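Local coordinates for SRPBCC family protein (Bacillus thuringiensis serovar konkukian, PDB 3F08), which is of unknown function but has the Bet v 1-like fold of polyketide cyclases and lipid carriers and so probably binds a hydrophobic ligand, at residues S7-G12 and T98-W103; G12-V17 and I88-G93; G23-P28 and P35-T40; I56-E61 and Y70-M75. The protein carries 5 engineered substitutions. One frame throughout, in Å; residues are numbered along the deposited sequence.

Contact 1 (S7-G12 and T98-W103); sequences SMEIFG and TSLVEW
I10 and V101 form a tightly packed, buried spot between S7-G12 and T98-W103: I10 CG1 presses on V101 CG2 at 3.4 Å, closer than ordinary van der Waals contact. The torsions bring these two atoms together, since I10 CG1 and V101 CG2 each stand anti to their own carbonyl carbon, and the side chains cross obliquely. S99 shares this face. Its hydroxyl donates to G12 O (2.9 Å), but from above the carbonyl plane. The backbone beneath is regular: M8 pairs with V101 and I10 with S99 as antiparallel hydrogen-bonded pairs, and all four N-H...O bonds lie in the acceptor's carbonyl plane, the shortest being I10 N to S99 O at 2.7 Å. This pairing joins the outermost strand 3-10 to strand 99-109 in the helix-grip, Bet v 1-like fold, whose curved sheet wraps the long C-terminal helix. V17 of helix 14-21 meets I10, S99 and V101, while L129 and L132 of helix 114-137 close over V101 and I10. The face bearing S7, E9, L100 and E102 is more polar and partly exposed, though still close in places: L100 CD1 sits between S7 OG (2.9 Å) and E9 OE2 (3.2 Å). E9 bends at chi2 (-69°), bringing OE1 to T98 OG1, at 3.3 Å a weak bond at best; T98 OG1 also accepts from the E95 amide. E102 forms a salt bridge with K91.

Contact 2 (G12-V17 and I88-G93); sequences GSTEQV and IQVKEG. Engineered in segment 12-17: T14 (natural residue Pro).
V17 and V90 face each other from helix 14-21 and strand 81-92; both side chains set out toward the opposite segment, and their branches cross obliquely. V17 CG1, anti to its backbone N (chi1 -179°), meets V90 CG2 at 3.8 Å. The other V90 methyl, CG1, is itself anti to the backbone N and turns to the start of the helix, where it lies 3.9 Å from T14 O and 4.1 Å from T14 CG2. T14, an engineered residue, sends its methyl CG2 against the backbone of K91 and E92: T14 CG2 is 3.5 Å from K91 O and 3.8 Å from E92 CA. Its hydroxyl points elsewhere, donating to E15 OE2 at 2.9 Å from above the carboxylate plane. S13 is the N-cap, its OG accepting from Q16 N at 3.1 Å with a nearly straight N-H...O angle of 161°. The charged strand residues point away from the helix, K91 to E102 and E92 to R68, each in a salt bridge. S99 touches T14, V17 and V90 together and so fills in beside the valine pair. What crosses from helix to sheet here is methyl against methyl and methyl against backbone, consistent with hydrophobic packing of helix 14-21 on the sheet, while the S13 cap, the T14 hydroxyl and the two salt bridges find their partners to either hand.

Contact 3 (G23-P28 and P35-T40); sequences GFNSLP and PSSKLT
Two flat side chains, the F24 ring and the N25 amide, lean on L39 from the loop G23-P28. L39 CD2 approaches the ring obliquely, 3.9 Å from F24 CD2, while Y70 packs against F24 edge-to-face. The N25 side chain crosses L39 obliquely, with N25 CB only 3.4 Å from L39 CG. N25 CG is anti to its backbone N (chi1 -161°), which carries the amide past L39 to the S37 backbone and hydroxyl; N25 CG stands 3.4 Å from S37 OG. The pyrrolidine of P28 supplies the other flank: P28 CD lies 3.7 Å from S37 CB, and P28 CB 3.6 Å from P35 O.

One water fastens the loop to the strand from between them. It donates to F24 O at 2.8 Å, accepts from L27 N at 3.0 Å, and is hydrogen-bonded to S37 OG. With S37 chi1 at 173°, OG is anti to the backbone N, and the side chain sets out toward the loop. F24 and N25 are the central residues of a type I turn from G23 to S26, closed by S26 N donating to G23 O.

The loop follows helix 14-21 and folds back on strand 36-40, outermost in this chain's sheet and paired with strand 45-49. R46 of that neighbouring strand also donates to F24 O, and F24 reaches Y72 on strand 69-74. N25 makes a backbone hydrogen bond to the second subunit, where G42 packs on S26 and L39, so this edge of the sheet belongs to the dimer interface.

Contact 4 (I56-E61 and Y70-M75); sequences IIERLE and YTYSIM
R59 O takes one hydrogen bond, from the S73 amide at 2.9 Å, in the carbonyl plane with an N-H...O angle of 158°, and adds a bent CA-H...O contact from Y72 CA at 3.1 Å. R59 N donates back to S73 O (2.9 Å), from above that carbonyl's plane, and the ladder continues through E61 N to T71 O and M75 N to I57 O. The S73 hydroxyl, set between its backbone N and carbonyl carbon (chi1 56°), gives its proton to E61 OE2 at 2.6 Å on that oxygen's anti lone pair. This is the hairpin of strands 55-64 and 69-74 within the antiparallel sheet of the Bet v 1-like fold.

Its faces differ. On the one bearing E58, L60, Y72 and I74, the E58 carboxylate lies over the Y72 ring, with planes 19° apart and E58 OE1 3.6 Å from Y72 CE1. A carboxylate above a ring is electrostatically unfavoured by itself; R46 probably offsets it, forming a salt bridge with E58 and a cation-pi contact with Y72. On the other, R59 and M75 run side by side, and the selenomethionine methyl CE of M75 meets the guanidinium at its edge, in plane, 3.2 Å from R59 NH1. E41 pairs with R59 NH2. D65 of the second subunit packs on R59 and E61, and F63 of that subunit on L60.

How the contacts relate
Contacts 1 and 4 are both antiparallel strand pairings in the same sheet, on opposite sides of the chain's centre, whereas contacts 2 and 3 pack non-strand segments on strands. Contacts 1 and 2 share G12 and sit about 6 Å apart between centres; the backbones of strands 81-92 and 99-109 link them, and helix 14-21, one partner in contact 2, also packs on I10, S99 and V101 of contact 1. Their buried side under the helices is largely aliphatic, while charged residues such as E102, K91 and E92 point outward. Contacts 3 and 4 meet in a buried cluster of F24, Y70, Y72 and L60; their other parts, around N25, L39, R59 and E61, reach the second subunit, which contacts 1 and 2 do not.

Contact 1 (S7-G12 and T98-W103)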
# COMPACT_ATOMS: atom_id res chain seq x y z
N SER B 7 -17.58 14.50 4.34
CA SER B 7 -17.45 13.61 5.47
C SER B 7 -18.80 13.05 5.87
O SER B 7 -19.84 13.62 5.54
CB SER B 7 -16.84 14.37 6.65
OG SER B 7 -16.93 13.60 7.83
N MSE B 8 -18.78 11.92 6.56
CA MSE B 8 -20.02 11.31 7.01
C MSE B 8 -19.75 10.39 8.19
O MSE B 8 -18.71 9.73 8.26
CB MSE B 8 -20.68 10.53 5.87
CG MSE B 8 -22.03 9.91 6.25
SE MSE B 8 -23.16 9.39 4.74
CE MSE B 8 -24.19 11.02 4.55
N GLU B 9 -20.69 10.37 9.12
CA GLU B 9 -20.58 9.49 10.27
C GLU B 9 -21.11 8.15 9.81
O GLU B 9 -22.31 8.00 9.55
CB GLU B 9 -21.43 10.00 11.44
CG GLU B 9 -20.75 11.05 12.31
CD GLU B 9 -19.60 10.48 13.13
OE1 GLU B 9 -19.79 9.44 13.79
OE2 GLU B 9 -18.51 11.09 13.12
N ILE B 10 -20.22 7.18 9.70
CA ILE B 10 -20.62 5.84 9.28
C ILE B 10 -20.92 5.03 10.53
O ILE B 10 -20.16 5.08 11.50
CB ILE B 10 -19.50 5.18 8.47
CG1 ILE B 10 -19.25 6.01 7.21
CG2 ILE B 10 -19.89 3.74 8.11
CD1 ILE B 10 -20.47 6.13 6.31
N PHE B 11 -22.01 4.27 10.51
CA PHE B 11 -22.41 3.47 11.66
C PHE B 11 -21.66 2.16 11.78
O PHE B 11 -22.25 1.09 11.64
CB PHE B 11 -23.91 3.18 11.65
CG PHE B 11 -24.76 4.41 11.59
CD1 PHE B 11 -24.21 5.67 11.81
CD2 PHE B 11 -26.12 4.30 11.31
CE1 PHE B 11 -25.00 6.82 11.76
CE2 PHE B 11 -26.93 5.44 11.25
CZ PHE B 11 -26.37 6.70 11.48
N GLY B 12 -20.37 2.26 12.05
CA GLY B 12 -19.53 1.09 12.21
C GLY B 12 -18.30 1.55 12.97
O GLY B 12 -17.89 2.70 12.81
N THR B 98 -19.09 3.98 15.79
CA THR B 98 -19.29 4.85 14.63
C THR B 98 -17.93 5.35 14.16
O THR B 98 -16.96 5.29 14.91
CB THR B 98 -20.19 6.06 14.93
OG1 THR B 98 -19.55 6.90 15.91
CG2 THR B 98 -21.55 5.62 15.45
N SER B 99 -17.87 5.85 12.93
CA SER B 99 -16.62 6.36 12.37
C SER B 99 -16.89 7.63 11.59
O SER B 99 -17.97 7.80 11.02
CB SER B 99 -15.98 5.35 11.41
OG SER B 99 -15.56 4.17 12.06
N LEU B 100 -15.92 8.53 11.57
CA LEU B 100 -16.05 9.74 10.78
C LEU B 100 -15.18 9.48 9.56
O LEU B 100 -13.96 9.59 9.62
CB LEU B 100 -15.52 10.97 11.52
CG LEU B 100 -15.74 12.24 10.71
CD1 LEU B 100 -17.23 12.47 10.52
CD2 LEU B 100 -15.10 13.43 11.41
N VAL B 101 -15.82 9.10 8.47
CA VAL B 101 -15.07 8.83 7.26
C VAL B 101 -14.99 10.10 6.42
O VAL B 101 -16.01 10.70 6.08
CB VAL B 101 -15.72 7.70 6.46
CG1 VAL B 101 -14.90 7.42 5.21
CG2 VAL B 101 -15.84 6.45 7.35
N GLU B 102 -13.77 10.48 6.09
CA GLU B 102 -13.52 11.69 5.32
C GLU B 102 -12.87 11.34 3.98
O GLU B 102 -11.89 10.60 3.93
CB GLU B 102 -12.61 12.60 6.14
CG GLU B 102 -12.49 14.03 5.66
CD GLU B 102 -11.77 14.89 6.69
OE1 GLU B 102 -10.54 14.74 6.86
OE2 GLU B 102 -12.44 15.72 7.34
N TRP B 103 -13.44 11.87 2.91
CA TRP B 103 -12.94 11.63 1.56
C TRP B 103 -12.62 13.00 0.98
O TRP B 103 -13.50 13.85 0.90
CB TRP B 103 -14.00 10.93 0.71
CG TRP B 103 -13.45 10.15 -0.44
CD1 TRP B 103 -12.26 10.35 -1.08
CD2 TRP B 103 -14.09 9.05 -1.11
NE1 TRP B 103 -12.12 9.44 -2.10
CE2 TRP B 103 -13.22 8.64 -2.14
CE3 TRP B 103 -15.31 8.38 -0.94
CZ2 TRP B 103 -13.53 7.57 -3.00
CZ3 TRP B 103 -15.62 7.33 -1.79
CH2 TRP B 103 -14.73 6.93 -2.81

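Contact 2 (G12-V17 and I88-G93)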
# COMPACT_ATOMS: atom_id res chain seq x y z
N GLY B 12 -20.37 2.26 12.05
CA GLY B 12 -19.53 1.09 12.21
C GLY B 12 -18.30 1.55 12.97
O GLY B 12 -17.89 2.70 12.81
N SER B 13 -17.71 0.70 13.81
CA SER B 13 -16.52 1.11 14.55
C SER B 13 -15.40 1.42 13.57
O SER B 13 -15.46 1.03 12.41
CB SER B 13 -16.06 0.01 15.50
OG SER B 13 -15.60 -1.12 14.77
N THR B 14 -14.37 2.12 14.03
CA THR B 14 -13.25 2.45 13.17
C THR B 14 -12.62 1.17 12.61
O THR B 14 -12.23 1.13 11.44
CB THR B 14 -12.19 3.29 13.93
OG1 THR B 14 -11.97 2.74 15.24
CG2 THR B 14 -12.67 4.73 14.08
N GLU B 15 -12.56 0.13 13.44
CA GLU B 15 -11.99 -1.14 13.03
C GLU B 15 -12.81 -1.83 11.94
O GLU B 15 -12.25 -2.37 10.99
CB GLU B 15 -11.83 -2.07 14.24
CG GLU B 15 -10.76 -1.66 15.25
CD GLU B 15 -11.09 -0.37 15.99
OE1 GLU B 15 -12.22 -0.24 16.52
OE2 GLU B 15 -10.23 0.53 16.04
N GLN B 16 -14.14 -1.83 12.08
CA GLN B 16 -15.00 -2.46 11.09
C GLN B 16 -14.88 -1.73 9.76
O GLN B 16 -14.68 -2.33 8.72
CB GLN B 16 -16.48 -2.41 11.50
CG GLN B 16 -16.84 -3.03 12.82
CD GLN B 16 -18.31 -2.78 13.16
OE1 GLN B 16 -19.21 -3.32 12.50
NE2 GLN B 16 -18.56 -1.96 14.17
N VAL B 17 -15.03 -0.41 9.81
CA VAL B 17 -14.96 0.40 8.60
C VAL B 17 -13.63 0.29 7.87
O VAL B 17 -13.61 0.09 6.66
CB VAL B 17 -15.23 1.88 8.91
CG1 VAL B 17 -15.18 2.70 7.61
CG2 VAL B 17 -16.59 2.02 9.59
N ILE B 88 -8.80 8.95 1.38
CA ILE B 88 -9.97 8.54 2.12
C ILE B 88 -9.42 8.13 3.47
O ILE B 88 -8.43 7.39 3.55
CB ILE B 88 -10.71 7.37 1.43
CG1 ILE B 88 -11.92 6.94 2.27
CG2 ILE B 88 -9.77 6.22 1.19
CD1 ILE B 88 -12.92 6.09 1.48
N GLN B 89 -10.03 8.62 4.54
CA GLN B 89 -9.55 8.30 5.88
C GLN B 89 -10.68 7.99 6.84
O GLN B 89 -11.76 8.57 6.77
CB GLN B 89 -8.72 9.47 6.43
CG GLN B 89 -8.20 9.24 7.84
CD GLN B 89 -7.21 10.31 8.28
OE1 GLN B 89 -7.39 11.50 7.98
NE2 GLN B 89 -6.17 9.89 8.99
N VAL B 90 -10.41 7.06 7.75
CA VAL B 90 -11.39 6.65 8.74
C VAL B 90 -10.96 7.23 10.08
O VAL B 90 -10.04 6.72 10.72
CB VAL B 90 -11.46 5.12 8.85
CG1 VAL B 90 -12.43 4.72 9.95
CG2 VAL B 90 -11.89 4.52 7.51
N LYS B 91 -11.60 8.32 10.49
CA LYS B 91 -11.28 8.96 11.76
C LYS B 91 -12.19 8.46 12.87
O LYS B 91 -13.22 7.83 12.62
CB LYS B 91 -11.42 10.48 11.63
CG LYS B 91 -10.50 11.08 10.58
CD LYS B 91 -10.59 12.60 10.54
CE LYS B 91 -9.48 13.18 9.67
NZ LYS B 91 -9.50 14.67 9.64
N GLU B 92 -11.81 8.75 14.11
CA GLU B 92 -12.59 8.34 15.26
C GLU B 92 -14.02 8.89 15.18
O GLU B 92 -14.22 10.06 14.87
CB GLU B 92 -11.94 8.84 16.54
CG GLU B 92 -10.64 8.14 16.93
CD GLU B 92 -9.51 8.33 15.92
OE1 GLU B 92 -9.50 9.36 15.20
OE2 GLU B 92 -8.62 7.45 15.87
N GLY B 93 -15.00 8.04 15.47
CA GLY B 93 -16.38 8.48 15.45
C GLY B 93 -16.71 9.09 16.80
O GLY B 93 -15.83 9.19 17.65

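Contact 3 (G23-P28 and P35-T40)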
# COMPACT_ATOMS: atom_id res chain seq x y z
N GLY B 23 -8.62 -1.89 2.21
CA GLY B 23 -7.99 -2.59 1.10
C GLY B 23 -8.07 -1.78 -0.18
O GLY B 23 -9.15 -1.35 -0.58
N PHE B 24 -6.92 -1.58 -0.82
CA PHE B 24 -6.89 -0.81 -2.05
C PHE B 24 -7.69 -1.52 -3.15
O PHE B 24 -8.29 -0.86 -4.00
CB PHE B 24 -5.44 -0.60 -2.48
CG PHE B 24 -5.28 0.45 -3.54
CD1 PHE B 24 -5.79 1.74 -3.36
CD2 PHE B 24 -4.59 0.17 -4.72
CE1 PHE B 24 -5.63 2.73 -4.34
CE2 PHE B 24 -4.42 1.14 -5.71
CZ PHE B 24 -4.94 2.43 -5.51
N ASN B 25 -7.72 -2.85 -3.12
CA ASN B 25 -8.46 -3.60 -4.12
C ASN B 25 -9.86 -3.98 -3.64
O ASN B 25 -10.55 -4.77 -4.29
CB ASN B 25 -7.72 -4.89 -4.49
CG ASN B 25 -8.19 -5.47 -5.82
OD1 ASN B 25 -8.59 -6.63 -5.91
ND2 ASN B 25 -8.15 -4.64 -6.85
N SER B 26 -10.29 -3.40 -2.53
CA SER B 26 -11.59 -3.76 -1.97
C SER B 26 -12.82 -2.92 -2.31
O SER B 26 -13.89 -3.14 -1.75
CB SER B 26 -11.46 -3.87 -0.45
OG SER B 26 -10.47 -4.83 -0.12
N LEU B 27 -12.70 -1.97 -3.24
CA LEU B 27 -13.85 -1.14 -3.59
C LEU B 27 -15.13 -1.92 -3.90
O LEU B 27 -16.23 -1.48 -3.56
CB LEU B 27 -13.52 -0.22 -4.77
CG LEU B 27 -12.53 0.91 -4.47
CD1 LEU B 27 -12.34 1.76 -5.71
CD2 LEU B 27 -13.03 1.76 -3.30
N PRO B 28 -15.02 -3.08 -4.57
CA PRO B 28 -16.27 -3.80 -4.85
C PRO B 28 -16.94 -4.39 -3.62
O PRO B 28 -18.09 -4.83 -3.69
CB PRO B 28 -15.86 -4.85 -5.89
CG PRO B 28 -14.38 -4.96 -5.77
CD PRO B 28 -13.92 -3.57 -5.42
N PRO B 35 -18.30 -3.42 -10.00
CA PRO B 35 -18.38 -4.88 -9.91
C PRO B 35 -17.06 -5.61 -9.63
O PRO B 35 -17.01 -6.52 -8.81
CB PRO B 35 -18.96 -5.28 -11.28
CG PRO B 35 -19.65 -4.04 -11.76
CD PRO B 35 -18.72 -2.95 -11.32
N SER B 36 -16.00 -5.20 -10.31
CA SER B 36 -14.73 -5.89 -10.11
C SER B 36 -13.51 -4.97 -10.05
O SER B 36 -13.52 -3.86 -10.59
CB SER B 36 -14.55 -6.93 -11.22
OG SER B 36 -13.35 -7.66 -11.06
N SER B 37 -12.48 -5.45 -9.38
CA SER B 37 -11.23 -4.72 -9.21
C SER B 37 -10.07 -5.70 -9.11
O SER B 37 -10.16 -6.70 -8.40
CB SER B 37 -11.27 -3.84 -7.95
OG SER B 37 -10.00 -3.25 -7.70
N LYS B 38 -8.98 -5.41 -9.82
CA LYS B 38 -7.78 -6.25 -9.82
C LYS B 38 -6.55 -5.37 -9.59
O LYS B 38 -6.54 -4.20 -9.95
CB LYS B 38 -7.62 -6.97 -11.17
CG LYS B 38 -8.69 -8.00 -11.48
CD LYS B 38 -8.69 -9.15 -10.48
CE LYS B 38 -9.78 -10.15 -10.82
NZ LYS B 38 -9.85 -11.27 -9.83
N LEU B 39 -5.51 -5.95 -9.00
CA LEU B 39 -4.29 -5.20 -8.73
C LEU B 39 -3.14 -5.59 -9.65
O LEU B 39 -3.01 -6.76 -10.04
CB LEU B 39 -3.85 -5.43 -7.28
CG LEU B 39 -4.77 -5.04 -6.12
CD1 LEU B 39 -4.22 -5.65 -4.84
CD2 LEU B 39 -4.87 -3.52 -5.99
N THR B 40 -2.32 -4.61 -10.02
CA THR B 40 -1.14 -4.87 -10.84
C THR B 40 0.04 -4.18 -10.15
O THR B 40 -0.13 -3.56 -9.10
CB THR B 40 -1.28 -4.33 -12.29
OG1 THR B 40 -1.54 -2.93 -12.27
CG2 THR B 40 -2.39 -5.05 -13.01
O HOH W 1 -10.64 -1.59 -5.37

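Contact 4 (I56-E61 and Y70-M75)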
# COMPACT_ATOMS: atom_id res chain seq x y z
N ILE B 56 -11.10 1.82 -15.08
CA ILE B 56 -10.39 2.98 -14.55
C ILE B 56 -9.13 2.46 -13.86
O ILE B 56 -9.16 1.42 -13.20
CB ILE B 56 -11.26 3.73 -13.51
CG1 ILE B 56 -12.45 4.38 -14.21
CG2 ILE B 56 -10.43 4.76 -12.78
CD1 ILE B 56 -13.38 5.11 -13.25
N ILE B 57 -8.03 3.18 -14.01
CA ILE B 57 -6.78 2.75 -13.41
C ILE B 57 -6.31 3.81 -12.41
O ILE B 57 -6.17 4.98 -12.75
CB ILE B 57 -5.70 2.54 -14.49
CG1 ILE B 57 -6.20 1.51 -15.51
CG2 ILE B 57 -4.41 2.06 -13.87
CD1 ILE B 57 -5.20 1.20 -16.63
N GLU B 58 -6.08 3.38 -11.17
CA GLU B 58 -5.65 4.30 -10.14
C GLU B 58 -4.38 3.80 -9.47
O GLU B 58 -4.16 2.60 -9.33
CB GLU B 58 -6.77 4.48 -9.10
CG GLU B 58 -8.11 4.77 -9.75
CD GLU B 58 -9.21 5.07 -8.75
OE1 GLU B 58 -9.18 4.51 -7.63
OE2 GLU B 58 -10.13 5.85 -9.10
N ARG B 59 -3.54 4.75 -9.06
CA ARG B 59 -2.27 4.42 -8.45
C ARG B 59 -2.22 4.71 -6.95
O ARG B 59 -2.65 5.78 -6.50
CB ARG B 59 -1.18 5.20 -9.18
CG ARG B 59 0.13 5.29 -8.46
CD ARG B 59 1.29 5.42 -9.43
NE ARG B 59 2.20 4.33 -9.15
CZ ARG B 59 2.58 3.41 -10.03
NH1 ARG B 59 2.14 3.44 -11.28
NH2 ARG B 59 3.38 2.44 -9.63
N LEU B 60 -1.73 3.74 -6.18
CA LEU B 60 -1.60 3.90 -4.73
C LEU B 60 -0.42 4.85 -4.47
O LEU B 60 0.70 4.58 -4.92
CB LEU B 60 -1.32 2.56 -4.06
CG LEU B 60 -1.13 2.59 -2.53
CD1 LEU B 60 -2.46 2.96 -1.86
CD2 LEU B 60 -0.65 1.23 -2.02
N GLU B 61 -0.67 5.94 -3.75
CA GLU B 61 0.40 6.90 -3.45
C GLU B 61 0.91 6.79 -2.02
O GLU B 61 2.12 6.82 -1.78
CB GLU B 61 -0.09 8.34 -3.69
CG GLU B 61 -0.44 8.68 -5.14
CD GLU B 61 0.78 8.70 -6.05
OE1 GLU B 61 1.92 8.81 -5.54
OE2 GLU B 61 0.59 8.63 -7.29
N TYR B 70 -5.54 6.00 2.93
CA TYR B 70 -4.72 5.73 1.77
C TYR B 70 -4.99 6.85 0.79
O TYR B 70 -6.07 7.45 0.80
CB TYR B 70 -4.96 4.33 1.17
CG TYR B 70 -6.28 4.03 0.49
CD1 TYR B 70 -6.60 4.57 -0.75
CD2 TYR B 70 -7.16 3.11 1.06
CE1 TYR B 70 -7.79 4.19 -1.42
CE2 TYR B 70 -8.32 2.73 0.42
CZ TYR B 70 -8.64 3.27 -0.82
OH TYR B 70 -9.80 2.86 -1.43
N THR B 71 -3.98 7.16 -0.01
CA THR B 71 -4.06 8.23 -0.98
C THR B 71 -3.76 7.65 -2.34
O THR B 71 -2.84 6.85 -2.49
CB THR B 71 -3.02 9.33 -0.65
OG1 THR B 71 -3.25 9.82 0.68
CG2 THR B 71 -3.09 10.48 -1.66
N TYR B 72 -4.54 8.05 -3.33
CA TYR B 72 -4.35 7.54 -4.66
C TYR B 72 -4.45 8.63 -5.71
O TYR B 72 -5.00 9.71 -5.46
CB TYR B 72 -5.37 6.45 -4.96
CG TYR B 72 -6.80 6.92 -4.94
CD1 TYR B 72 -7.42 7.39 -6.10
CD2 TYR B 72 -7.56 6.88 -3.77
CE1 TYR B 72 -8.76 7.79 -6.10
CE2 TYR B 72 -8.89 7.28 -3.75
CZ TYR B 72 -9.49 7.74 -4.92
OH TYR B 72 -10.81 8.13 -4.89
N SER B 73 -3.89 8.34 -6.88
CA SER B 73 -3.91 9.27 -7.99
C SER B 73 -4.60 8.55 -9.14
O SER B 73 -4.78 7.34 -9.09
CB SER B 73 -2.48 9.67 -8.37
OG SER B 73 -1.67 8.54 -8.67
N ILE B 74 -4.99 9.28 -10.16
CA ILE B 74 -5.65 8.65 -11.29
C ILE B 74 -4.71 8.54 -12.48
O ILE B 74 -4.11 9.52 -12.91
CB ILE B 74 -6.93 9.40 -11.68
CG1 ILE B 74 -8.07 8.97 -10.74
CG2 ILE B 74 -7.29 9.11 -13.13
CD1 ILE B 74 -9.40 9.62 -11.04
N MSE B 75 -4.60 7.33 -13.01
CA MSE B 75 -3.74 7.06 -14.15
C MSE B 75 -4.55 7.08 -15.44
O MSE B 75 -4.11 7.64 -16.45
CB MSE B 75 -3.08 5.69 -13.95
CG MSE B 75 -1.75 5.51 -14.66
SE MSE B 75 -0.61 4.36 -13.59
CE MSE B 75 0.53 5.71 -12.78